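Local coordinates for transferrin (Manduca sexta, PDB 6WB6), which binds a single ferric ion together with a carbonate anion and transports iron, at residues R49-M61 / R271-L283. Numbering follows the deposited sequence.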
loop_
_atom_site.group_PDB
_atom_site.type_symbol
_atom_site.label_atom_id
_atom_site.label_comp_id
_atom_site.label_asym_id
_atom_site.label_seq_id
_atom_site.Cartn_x
_atom_site.Cartn_y
_atom_site.Cartn_z
ATOM N N ARG A 49 -3.422 28.175 -7.462
ATOM C CA ARG A 49 -2.412 29.222 -7.344
ATOM C C ARG A 49 -1.947 29.492 -5.923
ATOM O O ARG A 49 -1.340 30.541 -5.689
ATOM C CB ARG A 49 -2.893 30.553 -7.936
ATOM C CG ARG A 49 -2.627 30.728 -9.426
ATOM C CD ARG A 49 -3.434 29.756 -10.288
ATOM N NE ARG A 49 -3.239 30.014 -11.716
ATOM C CZ ARG A 49 -3.675 29.236 -12.702
ATOM N NH1 ARG A 49 -4.342 28.120 -12.450
ATOM N NH2 ARG A 49 -3.433 29.575 -13.949
ATOM N N GLN A 50 -2.212 28.608 -4.950
ATOM C CA GLN A 50 -1.486 28.726 -3.685
ATOM C C GLN A 50 -0.060 28.221 -3.800
ATOM O O GLN A 50 0.719 28.368 -2.862
ATOM C CB GLN A 50 -2.136 27.934 -2.564
ATOM C CG GLN A 50 -3.517 28.374 -2.155
ATOM C CD GLN A 50 -4.097 27.411 -1.132
ATOM O OE1 GLN A 50 -5.133 26.786 -1.358
ATOM N NE2 GLN A 50 -3.417 27.271 -0.006
ATOM N N ALA A 51 0.260 27.560 -4.891
ATOM C CA ALA A 51 1.624 27.210 -5.227
ATOM C C ALA A 51 1.730 27.422 -6.713
ATOM O O ALA A 51 0.716 27.584 -7.400
ATOM C CB ALA A 51 1.969 25.774 -4.824
ATOM N N ASP A 52 2.958 27.435 -7.213
ATOM C CA ASP A 52 3.179 27.667 -8.627
ATOM C C ASP A 52 3.652 26.427 -9.361
ATOM O O ASP A 52 3.380 26.306 -10.554
ATOM C CB ASP A 52 4.197 28.798 -8.831
ATOM C CG ASP A 52 3.723 30.115 -8.203
ATOM O OD1 ASP A 52 2.595 30.537 -8.514
ATOM O OD2 ASP A 52 4.467 30.703 -7.405
ATOM N N PHE A 53 4.316 25.494 -8.677
ATOM C CA PHE A 53 4.777 24.278 -9.330
ATOM C C PHE A 53 5.098 23.220 -8.291
ATOM O O PHE A 53 5.242 23.495 -7.091
ATOM C CB PHE A 53 6.003 24.539 -10.204
ATOM C CG PHE A 53 7.258 24.869 -9.412
ATOM C CD1 PHE A 53 7.306 25.979 -8.580
ATOM C CD2 PHE A 53 8.399 24.065 -9.534
ATOM C CE1 PHE A 53 8.479 26.294 -7.861
ATOM C CE2 PHE A 53 9.569 24.352 -8.844
ATOM C CZ PHE A 53 9.630 25.451 -8.000
ATOM N N VAL A 54 5.249 22.000 -8.794
ATOM C CA VAL A 54 5.479 20.830 -7.965
ATOM C C VAL A 54 6.082 19.731 -8.834
ATOM O O VAL A 54 5.749 19.624 -10.021
ATOM C CB VAL A 54 4.168 20.380 -7.302
ATOM C CG1 VAL A 54 3.173 19.904 -8.378
ATOM C CG2 VAL A 54 4.441 19.323 -6.259
ATOM N N PRO A 55 6.987 18.921 -8.299
ATOM C CA PRO A 55 7.481 17.763 -9.049
ATOM C C PRO A 55 6.411 16.684 -9.190
ATOM O O PRO A 55 5.622 16.439 -8.278
ATOM C CB PRO A 55 8.658 17.276 -8.191
ATOM C CG PRO A 55 8.296 17.740 -6.806
ATOM C CD PRO A 55 7.691 19.077 -7.013
ATOM N N VAL A 56 6.407 16.022 -10.337
ATOM C CA VAL A 56 5.376 15.048 -10.672
ATOM C C VAL A 56 6.016 13.856 -11.373
ATOM O O VAL A 56 6.898 14.023 -12.222
ATOM C CB VAL A 56 4.292 15.666 -11.583
ATOM C CG1 VAL A 56 3.305 16.553 -10.794
ATOM C CG2 VAL A 56 4.950 16.442 -12.693
ATOM N N ASP A 57 5.561 12.653 -11.027
ATOM C CA ASP A 57 5.702 11.527 -11.926
ATOM C C ASP A 57 4.629 11.627 -13.011
ATOM O O ASP A 57 3.650 12.355 -12.851
ATOM C CB ASP A 57 5.568 10.204 -11.171
ATOM C CG ASP A 57 6.585 10.044 -10.040
ATOM O OD1 ASP A 57 7.751 10.500 -10.154
ATOM O OD2 ASP A 57 6.211 9.426 -9.031
ATOM N N PRO A 58 4.786 10.888 -14.117
ATOM C CA PRO A 58 3.724 10.848 -15.143
ATOM C C PRO A 58 2.351 10.470 -14.584
ATOM O O PRO A 58 1.321 11.021 -14.988
ATOM C CB PRO A 58 4.263 9.792 -16.125
ATOM C CG PRO A 58 5.757 9.752 -15.879
ATOM C CD PRO A 58 5.865 9.923 -14.407
ATOM N N GLU A 59 2.324 9.535 -13.645
ATOM C CA GLU A 59 1.087 9.210 -12.952
ATOM C C GLU A 59 0.467 10.450 -12.286
ATOM O O GLU A 59 -0.759 10.580 -12.228
ATOM C CB GLU A 59 1.361 8.105 -11.922
ATOM C CG GLU A 59 1.717 6.716 -12.510
ATOM C CD GLU A 59 3.241 6.513 -12.729
ATOM O OE1 GLU A 59 3.952 7.513 -12.869
ATOM O OE2 GLU A 59 3.726 5.362 -12.740
ATOM N N ASP A 60 1.299 11.363 -11.760
ATOM C CA ASP A 60 0.777 12.566 -11.112
ATOM C C ASP A 60 0.234 13.565 -12.139
ATOM O O ASP A 60 -0.786 14.225 -11.901
ATOM C CB ASP A 60 1.872 13.210 -10.246
ATOM C CG ASP A 60 2.420 12.273 -9.172
ATOM O OD1 ASP A 60 1.637 11.593 -8.465
ATOM O OD2 ASP A 60 3.657 12.200 -9.047
ATOM N N MET A 61 0.913 13.699 -13.277
ATOM C CA MET A 61 0.407 14.521 -14.372
ATOM C C MET A 61 -0.986 14.075 -14.763
ATOM O O MET A 61 -1.888 14.899 -14.971
ATOM C CB MET A 61 1.352 14.432 -15.579
ATOM C CG MET A 61 2.790 14.860 -15.252
ATOM S SD MET A 61 4.003 14.467 -16.546
ATOM C CE MET A 61 5.556 14.767 -15.683
ATOM N N ARG A 271 7.815 5.009 -21.208
ATOM C CA ARG A 271 7.576 5.668 -19.937
ATOM C C ARG A 271 8.101 7.096 -20.019
ATOM O O ARG A 271 9.297 7.296 -20.290
ATOM C CB ARG A 271 8.239 4.919 -18.813
ATOM C CG ARG A 271 7.898 5.451 -17.466
ATOM C CD ARG A 271 8.540 4.580 -16.461
ATOM N NE ARG A 271 8.163 4.940 -15.108
ATOM C CZ ARG A 271 8.653 4.334 -14.037
ATOM N NH1 ARG A 271 9.517 3.328 -14.168
ATOM N NH2 ARG A 271 8.281 4.733 -12.846
ATOM N N PRO A 272 7.255 8.107 -19.851
ATOM C CA PRO A 272 7.741 9.480 -19.927
ATOM C C PRO A 272 8.603 9.803 -18.724
ATOM O O PRO A 272 8.494 9.174 -17.669
ATOM C CB PRO A 272 6.458 10.321 -19.921
ATOM C CG PRO A 272 5.317 9.338 -20.059
ATOM C CD PRO A 272 5.828 8.076 -19.462
ATOM N N TRP A 273 9.488 10.775 -18.918
ATOM C CA TRP A 273 10.274 11.317 -17.820
ATOM C C TRP A 273 9.380 11.960 -16.781
ATOM O O TRP A 273 8.334 12.527 -17.096
ATOM C CB TRP A 273 11.218 12.397 -18.311
ATOM C CG TRP A 273 12.309 11.974 -19.233
ATOM C CD1 TRP A 273 12.439 12.320 -20.531
ATOM C CD2 TRP A 273 13.448 11.172 -18.907
ATOM N NE1 TRP A 273 13.587 11.783 -21.052
ATOM C CE2 TRP A 273 14.229 11.071 -20.072
ATOM C CE3 TRP A 273 13.877 10.521 -17.747
ATOM C CZ2 TRP A 273 15.425 10.347 -20.116
ATOM C CZ3 TRP A 273 15.073 9.791 -17.790
ATOM C CH2 TRP A 273 15.831 9.714 -18.970
ATOM N N GLN A 274 9.852 11.947 -15.545
ATOM C CA GLN A 274 9.280 12.801 -14.530
ATOM C C GLN A 274 9.713 14.238 -14.780
ATOM O O GLN A 274 10.593 14.519 -15.608
ATOM C CB GLN A 274 9.743 12.400 -13.138
ATOM C CG GLN A 274 9.762 10.943 -12.849
ATOM C CD GLN A 274 10.902 10.622 -11.940
ATOM O OE1 GLN A 274 12.044 10.930 -12.250
ATOM N NE2 GLN A 274 10.599 10.043 -10.788
ATOM N N GLY A 275 9.111 15.156 -14.027
ATOM C CA GLY A 275 9.517 16.546 -14.112
ATOM C C GLY A 275 8.728 17.457 -13.195
ATOM O O GLY A 275 8.333 17.054 -12.100
ATOM N N LEU A 276 8.509 18.693 -13.627
ATOM C CA LEU A 276 7.797 19.690 -12.839
ATOM C C LEU A 276 6.552 20.114 -13.595
ATOM O O LEU A 276 6.586 20.286 -14.818
ATOM C CB LEU A 276 8.646 20.932 -12.561
ATOM C CG LEU A 276 10.029 20.722 -11.958
ATOM C CD1 LEU A 276 10.843 22.022 -12.089
ATOM C CD2 LEU A 276 9.862 20.274 -10.509
ATOM N N ILE A 277 5.470 20.282 -12.857
ATOM C CA ILE A 277 4.204 20.752 -13.389
ATOM C C ILE A 277 3.880 22.071 -12.691
ATOM O O ILE A 277 4.192 22.248 -11.510
ATOM C CB ILE A 277 3.110 19.678 -13.172
ATOM C CG1 ILE A 277 1.978 19.797 -14.209
ATOM C CG2 ILE A 277 2.600 19.741 -11.750
ATOM C CD1 ILE A 277 0.822 18.783 -14.009
ATOM N N GLY A 278 3.293 23.008 -13.425
ATOM C CA GLY A 278 2.839 24.246 -12.822
ATOM C C GLY A 278 1.603 24.770 -13.519
ATOM O O GLY A 278 1.198 24.279 -14.576
ATOM N N HIS A 279 0.985 25.777 -12.903
ATOM C CA HIS A 279 -0.166 26.374 -13.543
ATOM C C HIS A 279 0.276 27.220 -14.725
ATOM O O HIS A 279 1.444 27.583 -14.872
ATOM C CB HIS A 279 -0.977 27.207 -12.565
ATOM C CG HIS A 279 -0.194 28.277 -11.878
ATOM N ND1 HIS A 279 0.189 29.439 -12.506
ATOM C CD2 HIS A 279 0.264 28.363 -10.610
ATOM C CE1 HIS A 279 0.865 30.191 -11.654
ATOM N NE2 HIS A 279 0.924 29.561 -10.496
ATOM N N ASN A 280 -0.685 27.515 -15.589
ATOM C CA ASN A 280 -0.373 28.136 -16.866
ATOM C C ASN A 280 0.241 29.520 -16.681
ATOM O O ASN A 280 1.018 29.970 -17.533
ATOM C CB ASN A 280 -1.643 28.201 -17.714
ATOM C CG ASN A 280 -1.387 28.658 -19.112
ATOM O OD1 ASN A 280 -0.670 28.002 -19.870
ATOM N ND2 ASN A 280 -1.991 29.784 -19.487
ATOM N N ASP A 281 -0.066 30.203 -15.574
ATOM C CA ASP A 281 0.535 31.517 -15.354
ATOM C C ASP A 281 2.025 31.442 -15.034
ATOM O O ASP A 281 2.646 32.488 -14.829
ATOM C CB ASP A 281 -0.152 32.259 -14.215
ATOM C CG ASP A 281 -1.671 32.302 -14.343
ATOM O OD1 ASP A 281 -2.197 32.321 -15.472
ATOM O OD2 ASP A 281 -2.339 32.326 -13.283
ATOM N N VAL A 282 2.602 30.243 -14.925
ATOM C CA VAL A 282 4.050 30.135 -14.771
ATOM C C VAL A 282 4.741 30.433 -16.088
ATOM O O VAL A 282 5.896 30.868 -16.105
ATOM C CB VAL A 282 4.453 28.744 -14.247
ATOM C CG1 VAL A 282 5.936 28.533 -14.378
ATOM C CG2 VAL A 282 4.051 28.586 -12.789
ATOM N N LEU A 283 4.075 30.171 -17.209
ATOM C CA LEU A 283 4.644 30.544 -18.491
ATOM C C LEU A 283 4.887 32.049 -18.513
ATOM O O LEU A 283 4.339 32.805 -17.708
ATOM C CB LEU A 283 3.716 30.123 -19.629
ATOM C CG LEU A 283 3.928 28.700 -20.144
ATOM C CD1 LEU A 283 3.998 27.722 -19.002
ATOM C CD2 LEU A 283 2.821 28.331 -21.100
HETATM O O HOH W 1 5.595 6.439 -14.909
#
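R49 runs across one face of H279: CG sits over the ring centre in a CH-pi contact, NE lies toward the rim, and the guanidinium, 18° from the ring plane, covers CB, with CZ 3.4 Å from H279 CB. Bent at chi2 (67°), the arginine brings its NE to D281 OD2 at 2.9 Å, a salt bridge that meets the oxygen from above the carboxylate plane; NH2 adds a weak bond there and also pairs with D71. V282 CG2 sits over the rim of the opposite face, and at the ring edge NE2 gives a nearly straight bond of 2.8 Å to the anti lone pair of D52 OD1, whose other oxygen binds K6. An alanine in place of R49 would probably leave D281 without its cation and uncover one face of H279.

Backbone bonds pair strands 53-56 and 275-279 antiparallel, V54 with I277 in both directions and V56 with G275 likewise. On the face turned to helix 39-47, I277 CG2 presses closely on both V54 CG1 and V56 CG1, 3.4 Å from each; on the other, L276 CD1 meets F53 CD2 and L276 CD2 meets P55 CB.

Beyond the strands, Q274 NE2 donates to D57 OD1 at 3.0 Å, their planes nearly parallel. D57, only a predicted iron ligand, gives OD2 to R376. A water links E59 OE1 to R271 NE; R271, of the carbonate pocket, bonds iron ligand Y90, so this polar end reaches the iron cleft, whereas away from the iron the clasped, D52-tied imidazole has its rotation fixed.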